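Local coordinates for protein poly-beta-hydroxybuterate polymerase (PDB 5T6O) that makes polyhydroxybutyrate by polymerisation without a template, probably as an acyltransferase, and is represented here by its catalytic domain, which has the alpha/beta hydrolase fold, at residues A37-V43 with Q110-L116; V103-I107 with G370-Y374; A141-T147 with V270-Y275. The protein carries 1 engineered substitution. One frame throughout, in Å; residues are numbered along the deposited sequence. Where two conformers were deposited one is given.

Contact 1. Residues A37-V43 with Q110-L116; sequences ARPLLMV and QDKINVL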
loop_
_atom_site.group_PDB
_atom_site.type_symbol
_atom_site.label_atom_id
_atom_site.label_comp_id
_atom_site.label_asym_id
_atom_site.label_seq_id
_atom_site.Cartn_x
_atom_site.Cartn_y
_atom_site.Cartn_z
ATOM N N ALA A 37 5.618 -18.691 42.218
ATOM C CA ALA A 37 5.584 -17.739 43.320
ATOM C C ALA A 37 4.992 -16.403 42.883
ATOM O O ALA A 37 4.236 -15.778 43.634
ATOM C CB ALA A 37 6.991 -17.546 43.892
ATOM N N ARG A 38 5.310 -15.958 41.667
ATOM C CA ARG A 38 4.841 -14.653 41.210
ATOM C C ARG A 38 3.571 -14.800 40.387
ATOM O O ARG A 38 3.549 -15.576 39.413
ATOM C CB ARG A 38 5.914 -13.956 40.377
ATOM C CG ARG A 38 7.221 -13.715 41.125
ATOM C CD ARG A 38 8.092 -12.757 40.344
ATOM N NE ARG A 38 9.305 -12.411 41.076
ATOM C CZ ARG A 38 10.516 -12.828 40.741
ATOM N NH1 ARG A 38 10.674 -13.607 39.680
ATOM N NH2 ARG A 38 11.567 -12.468 41.466
ATOM N N PRO A 39 2.514 -14.076 40.737
ATOM C CA PRO A 39 1.269 -14.151 39.971
ATOM C C PRO A 39 1.346 -13.280 38.724
ATOM O O PRO A 39 2.268 -12.483 38.544
ATOM C CB PRO A 39 0.233 -13.607 40.958
ATOM C CG PRO A 39 1.001 -12.573 41.724
ATOM C CD PRO A 39 2.407 -13.144 41.877
ATOM N N LEU A 40 0.326 -13.417 37.872
ATOM C CA LEU A 40 0.185 -12.589 36.675
ATOM C C LEU A 40 -1.056 -11.716 36.807
ATOM O O LEU A 40 -2.159 -12.237 37.007
ATOM C CB LEU A 40 0.082 -13.449 35.413
ATOM C CG LEU A 40 -0.208 -12.677 34.122
ATOM C CD1 LEU A 40 1.012 -11.842 33.728
ATOM C CD2 LEU A 40 -0.583 -13.655 33.000
ATOM N N LEU A 41 -0.880 -10.397 36.672
ATOM C CA LEU A 41 -1.999 -9.456 36.660
ATOM C C LEU A 41 -2.295 -9.068 35.215
ATOM O O LEU A 41 -1.441 -8.493 34.533
ATOM C CB LEU A 41 -1.699 -8.211 37.504
ATOM C CG LEU A 41 -2.681 -7.048 37.301
ATOM C CD1 LEU A 41 -4.064 -7.388 37.880
ATOM C CD2 LEU A 41 -2.136 -5.750 37.927
ATOM N N MET A 42 -3.501 -9.388 34.754
ATOM C CA MET A 42 -3.931 -9.036 33.409
ATOM C C MET A 42 -4.703 -7.723 33.420
ATOM O O MET A 42 -5.652 -7.561 34.200
ATOM C CB MET A 42 -4.803 -10.138 32.821
ATOM C CG MET A 42 -4.105 -11.465 32.652
ATOM S SD MET A 42 -5.166 -12.510 31.635
ATOM C CE MET A 42 -4.172 -13.998 31.562
ATOM N N VAL A 43 -4.304 -6.801 32.540
ATOM C CA VAL A 43 -5.009 -5.534 32.344
ATOM C C VAL A 43 -5.626 -5.548 30.950
ATOM O O VAL A 43 -4.937 -5.294 29.951
ATOM C CB VAL A 43 -4.080 -4.324 32.531
ATOM C CG1 VAL A 43 -4.869 -3.000 32.330
ATOM C CG2 VAL A 43 -3.432 -4.365 33.925
ATOM N N GLN A 110 4.377 -11.059 47.335
ATOM C CA GLN A 110 5.625 -11.064 46.588
ATOM C C GLN A 110 6.145 -9.649 46.390
ATOM O O GLN A 110 5.376 -8.689 46.320
ATOM C CB GLN A 110 5.428 -11.719 45.221
ATOM C CG GLN A 110 5.224 -13.205 45.296
ATOM C CD GLN A 110 6.508 -13.920 45.621
ATOM O OE1 GLN A 110 7.504 -13.787 44.906
ATOM N NE2 GLN A 110 6.505 -14.667 46.709
ATOM N N ASP A 111 7.469 -9.538 46.256
ATOM C CA ASP A 111 8.069 -8.238 45.974
ATOM C C ASP A 111 7.727 -7.747 44.568
ATOM O O ASP A 111 7.586 -6.535 44.347
ATOM C CB ASP A 111 9.583 -8.325 46.163
ATOM C CG ASP A 111 10.270 -6.989 45.985
ATOM O OD1 ASP A 111 9.690 -5.966 46.409
ATOM O OD2 ASP A 111 11.385 -6.960 45.416
ATOM N N LYS A 112 7.581 -8.664 43.613
ATOM C CA LYS A 112 7.277 -8.317 42.231
ATOM C C LYS A 112 6.252 -9.290 41.667
ATOM O O LYS A 112 6.202 -10.465 42.056
ATOM C CB LYS A 112 8.539 -8.334 41.351
ATOM C CG LYS A 112 9.607 -7.325 41.776
ATOM C CD LYS A 112 10.790 -7.325 40.815
ATOM C CE LYS A 112 11.930 -6.440 41.316
ATOM N NZ LYS A 112 11.521 -5.016 41.415
ATOM N N ILE A 113 5.440 -8.784 40.732
ATOM C CA ILE A 113 4.450 -9.575 40.016
ATOM C C ILE A 113 4.722 -9.464 38.520
ATOM O O ILE A 113 5.415 -8.560 38.047
ATOM C CB ILE A 113 3.003 -9.132 40.337
ATOM C CG1 ILE A 113 2.716 -7.735 39.763
ATOM C CG2 ILE A 113 2.748 -9.179 41.849
ATOM C CD1 ILE A 113 1.275 -7.259 39.983
ATOM N N ASN A 114 4.173 -10.407 37.771
ATOM C CA ASN A 114 4.158 -10.290 36.321
ATOM C C ASN A 114 2.898 -9.554 35.904
ATOM O O ASN A 114 1.854 -9.666 36.553
ATOM C CB ASN A 114 4.218 -11.669 35.669
ATOM C CG ASN A 114 5.579 -12.309 35.824
ATOM O OD1 ASN A 114 6.606 -11.630 35.739
ATOM N ND2 ASN A 114 5.598 -13.607 36.071
ATOM N N VAL A 115 2.998 -8.755 34.841
ATOM C CA VAL A 115 1.818 -8.055 34.352
ATOM C C VAL A 115 1.657 -8.287 32.856
ATOM O O VAL A 115 2.620 -8.542 32.125
ATOM C CB VAL A 115 1.837 -6.537 34.662
ATOM C CG1 VAL A 115 2.160 -6.276 36.132
ATOM C CG2 VAL A 115 2.790 -5.804 33.742
ATOM N N LEU A 116 0.410 -8.203 32.411
ATOM C CA LEU A 116 0.037 -8.363 31.016
ATOM C C LEU A 116 -0.960 -7.267 30.663
ATOM O O LEU A 116 -1.827 -6.915 31.471
ATOM C CB LEU A 116 -0.575 -9.756 30.745
ATOM C CG LEU A 116 -1.233 -10.059 29.389
ATOM C CD1 LEU A 116 -1.215 -11.575 29.135
ATOM C CD2 LEU A 116 -2.678 -9.533 29.287
HETATM O O HOH W 1 3.220 -15.148 36.569
#

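Contact 2. Residues V103-I107 with G370-Y374; sequences VARDI and GNARY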
loop_
_atom_site.group_PDB
_atom_site.type_symbol
_atom_site.label_atom_id
_atom_site.label_comp_id
_atom_site.label_asym_id
_atom_site.label_seq_id
_atom_site.Cartn_x
_atom_site.Cartn_y
_atom_site.Cartn_z
ATOM N N VAL A 103 -2.843 -3.871 44.779
ATOM C CA VAL A 103 -3.664 -4.854 45.480
ATOM C C VAL A 103 -3.214 -6.265 45.136
ATOM O O VAL A 103 -3.082 -7.121 46.021
ATOM C CB VAL A 103 -5.154 -4.635 45.162
ATOM C CG1 VAL A 103 -5.993 -5.743 45.806
ATOM C CG2 VAL A 103 -5.603 -3.241 45.655
ATOM N N ALA A 104 -2.968 -6.535 43.851
ATOM C CA ALA A 104 -2.482 -7.861 43.469
ATOM C C ALA A 104 -1.145 -8.174 44.133
ATOM O O ALA A 104 -0.926 -9.287 44.624
ATOM C CB ALA A 104 -2.358 -7.951 41.951
ATOM N N ARG A 105 -0.234 -7.200 44.160
ATOM C CA ARG A 105 1.055 -7.405 44.811
ATOM C C ARG A 105 0.885 -7.645 46.309
ATOM O O ARG A 105 1.585 -8.476 46.900
ATOM C CB ARG A 105 1.948 -6.191 44.553
ATOM C CG ARG A 105 3.348 -6.299 45.096
ATOM C CD ARG A 105 4.179 -5.104 44.653
ATOM N NE ARG A 105 5.473 -5.080 45.323
ATOM C CZ ARG A 105 5.701 -4.474 46.483
ATOM N NH1 ARG A 105 6.914 -4.507 47.023
ATOM N NH2 ARG A 105 4.718 -3.831 47.104
ATOM N N ASP A 106 -0.052 -6.932 46.938
ATOM C CA ASP A 106 -0.291 -7.119 48.365
ATOM C C ASP A 106 -0.816 -8.518 48.655
ATOM O O ASP A 106 -0.339 -9.198 49.570
ATOM C CB ASP A 106 -1.280 -6.072 48.870
ATOM C CG ASP A 106 -1.436 -6.101 50.377
ATOM O OD1 ASP A 106 -2.189 -6.953 50.896
ATOM O OD2 ASP A 106 -0.800 -5.259 51.044
ATOM N N ILE A 107 -1.819 -8.957 47.894
ATOM C CA ILE A 107 -2.365 -10.296 48.094
ATOM C C ILE A 107 -1.289 -11.350 47.897
ATOM O O ILE A 107 -1.200 -12.313 48.665
ATOM C CB ILE A 107 -3.555 -10.534 47.149
ATOM C CG1 ILE A 107 -4.745 -9.685 47.591
ATOM C CG2 ILE A 107 -3.887 -12.019 47.086
ATOM C CD1 ILE A 107 -5.772 -9.491 46.508
ATOM N N GLY A 370 -7.639 -14.072 47.887
ATOM C CA GLY A 370 -7.264 -12.844 48.564
ATOM C C GLY A 370 -6.392 -13.083 49.788
ATOM O O GLY A 370 -5.566 -13.992 49.831
ATOM N N ASN A 371 -6.563 -12.219 50.786
ATOM C CA ASN A 371 -5.889 -12.350 52.078
ATOM C C ASN A 371 -6.780 -11.711 53.138
ATOM O O ASN A 371 -7.928 -11.351 52.864
ATOM C CB ASN A 371 -4.479 -11.736 52.030
ATOM C CG ASN A 371 -4.477 -10.233 51.715
ATOM O OD1 ASN A 371 -5.515 -9.580 51.691
ATOM N ND2 ASN A 371 -3.283 -9.684 51.484
ATOM N N ALA A 372 -6.247 -11.551 54.356
ATOM C CA ALA A 372 -7.048 -10.967 55.431
ATOM C C ALA A 372 -7.594 -9.605 55.030
ATOM O O ALA A 372 -8.761 -9.296 55.292
ATOM C CB ALA A 372 -6.230 -10.847 56.717
ATOM N N ARG A 373 -6.770 -8.785 54.373
ATOM C CA ARG A 373 -7.204 -7.443 53.991
ATOM C C ARG A 373 -8.252 -7.485 52.879
ATOM O O ARG A 373 -9.181 -6.669 52.865
ATOM C CB ARG A 373 -5.997 -6.609 53.557
ATOM C CG ARG A 373 -6.326 -5.160 53.185
ATOM N N TYR A 374 -8.123 -8.424 51.937
ATOM C CA TYR A 374 -8.956 -8.452 50.729
ATOM C C TYR A 374 -9.608 -9.828 50.593
ATOM O O TYR A 374 -9.078 -10.689 49.887
ATOM C CB TYR A 374 -8.114 -8.137 49.491
ATOM C CG TYR A 374 -7.406 -6.805 49.507
ATOM C CD1 TYR A 374 -8.104 -5.628 49.248
ATOM C CD2 TYR A 374 -6.037 -6.719 49.759
ATOM C CE1 TYR A 374 -7.468 -4.406 49.251
ATOM C CE2 TYR A 374 -5.388 -5.490 49.762
ATOM C CZ TYR A 374 -6.115 -4.340 49.501
ATOM O OH TYR A 374 -5.509 -3.109 49.496
HETATM O O HOH W 2 -1.215 -11.985 51.519
#

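Contact 3. Residues A141-T147 with V270-Y275; sequences ASVTLLT and VPTYIY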
loop_
_atom_site.group_PDB
_atom_site.type_symbol
_atom_site.label_atom_id
_atom_site.label_comp_id
_atom_site.label_asym_id
_atom_site.label_seq_id
_atom_site.Cartn_x
_atom_site.Cartn_y
_atom_site.Cartn_z
ATOM N N ALA A 141 8.010 -7.777 37.688
ATOM C CA ALA A 141 9.132 -8.615 37.289
ATOM C C ALA A 141 9.283 -8.653 35.776
ATOM O O ALA A 141 10.407 -8.718 35.263
ATOM C CB ALA A 141 8.947 -10.037 37.829
ATOM N N SER A 142 8.165 -8.598 35.059
ATOM C CA SER A 142 8.147 -8.682 33.610
ATOM C C SER A 142 6.813 -8.132 33.136
ATOM O O SER A 142 5.869 -8.003 33.917
ATOM C CB SER A 142 8.347 -10.122 33.130
ATOM O OG SER A 142 7.140 -10.863 33.241
ATOM N N VAL A 143 6.751 -7.808 31.845
ATOM C CA VAL A 143 5.576 -7.227 31.211
ATOM C C VAL A 143 5.311 -7.989 29.924
ATOM O O VAL A 143 6.242 -8.250 29.155
ATOM C CB VAL A 143 5.776 -5.729 30.904
ATOM C CG1 VAL A 143 4.581 -5.177 30.123
ATOM C CG2 VAL A 143 5.984 -4.946 32.200
ATOM N N THR A 144 4.049 -8.344 29.689
ATOM C CA THR A 144 3.612 -8.927 28.428
ATOM C C THR A 144 2.659 -7.942 27.760
ATOM O O THR A 144 1.610 -7.607 28.323
ATOM C CB THR A 144 2.933 -10.280 28.655
ATOM O OG1 THR A 144 3.871 -11.191 29.250
ATOM C CG2 THR A 144 2.425 -10.869 27.337
ATOM N N LEU A 145 3.013 -7.493 26.558
ATOM C CA LEU A 145 2.185 -6.568 25.784
ATOM C C LEU A 145 1.586 -7.335 24.612
ATOM O O LEU A 145 2.271 -7.605 23.626
ATOM C CB LEU A 145 3.022 -5.388 25.300
ATOM C CG LEU A 145 3.605 -4.494 26.400
ATOM C CD1 LEU A 145 4.397 -3.335 25.767
ATOM C CD2 LEU A 145 2.492 -3.956 27.308
ATOM N N LEU A 146 0.308 -7.698 24.720
ATOM C CA LEU A 146 -0.392 -8.350 23.626
ATOM C C LEU A 146 -1.083 -7.288 22.778
ATOM O O LEU A 146 -1.940 -6.552 23.285
ATOM C CB LEU A 146 -1.417 -9.354 24.152
ATOM C CG LEU A 146 -0.892 -10.440 25.096
ATOM C CD1 LEU A 146 -2.027 -11.415 25.412
ATOM C CD2 LEU A 146 0.294 -11.193 24.491
ATOM N N THR A 147 -0.694 -7.186 21.504
ATOM C CA THR A 147 -1.428 -6.360 20.545
ATOM C C THR A 147 -1.598 -4.932 21.067
ATOM O O THR A 147 -2.697 -4.375 21.101
ATOM C CB THR A 147 -2.779 -7.018 20.243
ATOM O OG1 THR A 147 -2.540 -8.394 19.953
ATOM C CG2 THR A 147 -3.459 -6.402 19.040
ATOM N N VAL A 270 12.020 -3.665 32.374
ATOM C CA VAL A 270 11.932 -5.062 32.798
ATOM C C VAL A 270 11.828 -5.936 31.559
ATOM O O VAL A 270 11.475 -5.458 30.473
ATOM C CB VAL A 270 10.728 -5.316 33.728
ATOM C CG1 VAL A 270 10.785 -4.422 34.976
ATOM C CG2 VAL A 270 9.428 -5.136 32.968
ATOM N N PRO A 271 12.145 -7.223 31.688
ATOM C CA PRO A 271 11.951 -8.132 30.551
ATOM C C PRO A 271 10.530 -8.028 30.008
ATOM O O PRO A 271 9.555 -8.026 30.763
ATOM C CB PRO A 271 12.231 -9.507 31.159
ATOM C CG PRO A 271 13.198 -9.221 32.251
ATOM C CD PRO A 271 12.763 -7.909 32.837
ATOM N N THR A 272 10.412 -7.909 28.686
ATOM C CA THR A 272 9.130 -7.585 28.067
ATOM C C THR A 272 8.890 -8.466 26.850
ATOM O O THR A 272 9.741 -8.540 25.957
ATOM C CB THR A 272 9.071 -6.109 27.659
ATOM O OG1 THR A 272 9.284 -5.291 28.817
ATOM C CG2 THR A 272 7.711 -5.784 27.020
ATOM N N TYR A 273 7.722 -9.121 26.825
ATOM C CA TYR A 273 7.273 -9.950 25.709
ATOM C C TYR A 273 6.261 -9.154 24.896
ATOM O O TYR A 273 5.240 -8.715 25.438
ATOM C CB TYR A 273 6.638 -11.236 26.233
ATOM C CG TYR A 273 6.330 -12.332 25.226
ATOM C CD1 TYR A 273 5.148 -12.322 24.470
ATOM C CD2 TYR A 273 7.173 -13.429 25.106
ATOM C CE1 TYR A 273 4.850 -13.362 23.573
ATOM C CE2 TYR A 273 6.886 -14.462 24.224
ATOM C CZ TYR A 273 5.722 -14.429 23.471
ATOM O OH TYR A 273 5.461 -15.470 22.604
ATOM N N ILE A 274 6.542 -8.971 23.608
ATOM C CA ILE A 274 5.769 -8.091 22.736
ATOM C C ILE A 274 5.171 -8.939 21.629
ATOM O O ILE A 274 5.909 -9.599 20.884
ATOM C CB ILE A 274 6.631 -6.962 22.143
ATOM C CG1 ILE A 274 7.357 -6.205 23.259
ATOM C CG2 ILE A 274 5.741 -6.002 21.342
ATOM C CD1 ILE A 274 8.549 -5.358 22.777
ATOM N N TYR A 275 3.842 -8.936 21.527
ATOM C CA TYR A 275 3.132 -9.808 20.604
ATOM C C TYR A 275 2.301 -8.973 19.634
ATOM O O TYR A 275 1.655 -7.998 20.027
ATOM C CB TYR A 275 2.205 -10.823 21.348
ATOM C CG TYR A 275 1.326 -11.507 20.346
ATOM C CD1 TYR A 275 1.783 -12.616 19.643
ATOM C CD2 TYR A 275 0.068 -10.993 20.025
ATOM C CE1 TYR A 275 1.009 -13.200 18.663
ATOM C CE2 TYR A 275 -0.704 -11.577 19.045
ATOM C CZ TYR A 275 -0.222 -12.668 18.366
ATOM O OH TYR A 275 -0.989 -13.222 17.378
HETATM O O HOH W 3 2.173 -5.660 21.404
#

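Contact 1. Residues A37-V43 with Q110-L116
Strands 40-43 and 113-116 lie side by side and run parallel, with axes 4.4 Å apart at closest approach and 23° between their directions. Four backbone hydrogen bonds join them. N114 N donates to P39 O (2.9 Å), L41 N to N114 O (2.8 Å), L116 N to L41 O (2.8 Å) and V43 N to L116 O (2.7 Å).

The side chains fit together on both faces of this pair. On the face of L40, N114, M42 and L116, L40 CD1 drops into the hollow between two neighbours. It is 3.8 Å from N114 CB and 4.0 Å from L116 CB, above the backbone of V115. Beyond it, M42 CG rests on L116 at CD2 (4.1 Å). On the L41 and V115 side, I113 is the bump. Its CG2 fills the space against P39 CG (3.8 Å) and its CD1 reaches L41 CB (4.0 Å).

At the start of the pair, aliphatic carbons lie against carbonyl oxygens. Q110 CG packs on A37 O at 3.2 Å, and R38 CD on K112 O at 3.4 Å. The R38 head passes on to hydrogen-bond Q358. A water makes the polar link here, bridging R38 O and N114 ND2, both at 2.9 Å, while N114 OD1 is held by S142.

Both strands belong to the central sheet of the alpha/beta hydrolase fold. Strand 72-77 flanks 40-43, and strand 140-146 flanks 113-118. Helix 89-108 packs on P39, L41 and I113. Helix 348-358 packs against L40, N114 and L116.

Contact 2. Residues V103-I107 with G370-Y374
V103 opens the contact from the last turns of helix 89-108. Its CG1 sits over one face of the Y374 ring, 3.8 Å from the ring centroid and 3° off the ring normal. This is a CH-pi contact. V103 CG2 also comes within 3.8 Å of Y374 OH. I107 N donates to V103 O at 2.9 Å, one turn along the helix, so V103 and I107 come to the same side.

Three residues on, D106 directs its CA-to-CB bond toward the loop. Its OD1 accepts a hydrogen bond from N371 ND2 at 3.0 Å. The same OD1 lies at the edge of the Y374 ring, 3.7 Å from CE2.

I107 comes next and gives up the largest area of the helix residues. Its CG1 packs 3.9 Å from Y374 CD2, and its CG2 is 3.8 Å from G370 O. A water links I107 O (2.9 Å) to N371 ND2 (3.1 Å), so that one amide nitrogen serves both D106 and the water.

Two bonds within the loop brace it. N371 OD1 accepts from Y374 N at 2.9 Å, an Asx motif, and N371 N donates to Y374 O at 3.1 Å. G370 has a positive phi, and a CB there would clash with Y374 O.

On its inner side the helix meets strands 14-19, 23-28 and 72-77. In the chain the loop comes after strand 362-364 and before strand 378-379. The attachment is therefore mixed: the Y374 ring gives apolar and CH-pi packing to V103 and I107, while the N371 amide supplies the one direct hydrogen bond, to the D106 carboxylate.

Contact 3. Residues A141-T147 with V270-Y275
The backbones of 142-146 and 272-275 run parallel, only 5° apart, with axes 4.7 Å from each other at closest approach. They are adjacent strands in the central sheet of the alpha/beta hydrolase fold, between strands 113-118 and 299-304. Five hydrogen bonds form a continuous ladder. V143 N donates to P271 O (3.0 Å), Y273 N to V143 O (2.9 Å), L145 N to Y273 O (2.8 Å), Y275 N to L145 O (2.9 Å) and T147 N to Y275 O (2.9 Å). A water lies near the far end, 3.0 Å from L145 O and 2.8 Å from Y275 O.

V143, L145, T272 and I274 share one face. V143 CG2 meets V270 CG2 at 3.5 Å just before the strand 272-275. T272 OG1 donates to V270 O at 2.8 Å.

T144, L146, Y273 and Y275 share the other face. L146 CD2 packs on Y275 CB at 3.7 Å, and T147 OG1 lies at the edge of the Y275 ring. Y275 OH bonds S277 OG, farther along its own strand.

Apolar packing thus supplements the backbone ladder, while the hydroxyls of T144 and Y273 tie their face to helix 348-358, through W351 NE1 and D350 OD1.

In the fold
Contacts 1 and 3 are parallel strand pairs of one sheet, with centres 12 Å apart. Strands 113-118 and 140-146 are neighbours, so the pairs join directly: N114 OD1 and S142 OG are 2.7 Å apart, and V115 CG2 and V143 CG2 3.6 Å apart. Contact 2 lies on the helix leading into strand 113-118, its centre 13 Å from contact 1. R105 NH1 forms a salt bridge with D111 OD1 at 3.2 Å. Contacts 2 and 3 do not touch; their centres are 24 Å apart and nearest atoms about 8 Å. In alpha/beta hydrolases the strand equivalent to 113-118 typically ends at the nucleophile elbow, so contact 1 probably leads toward the active site.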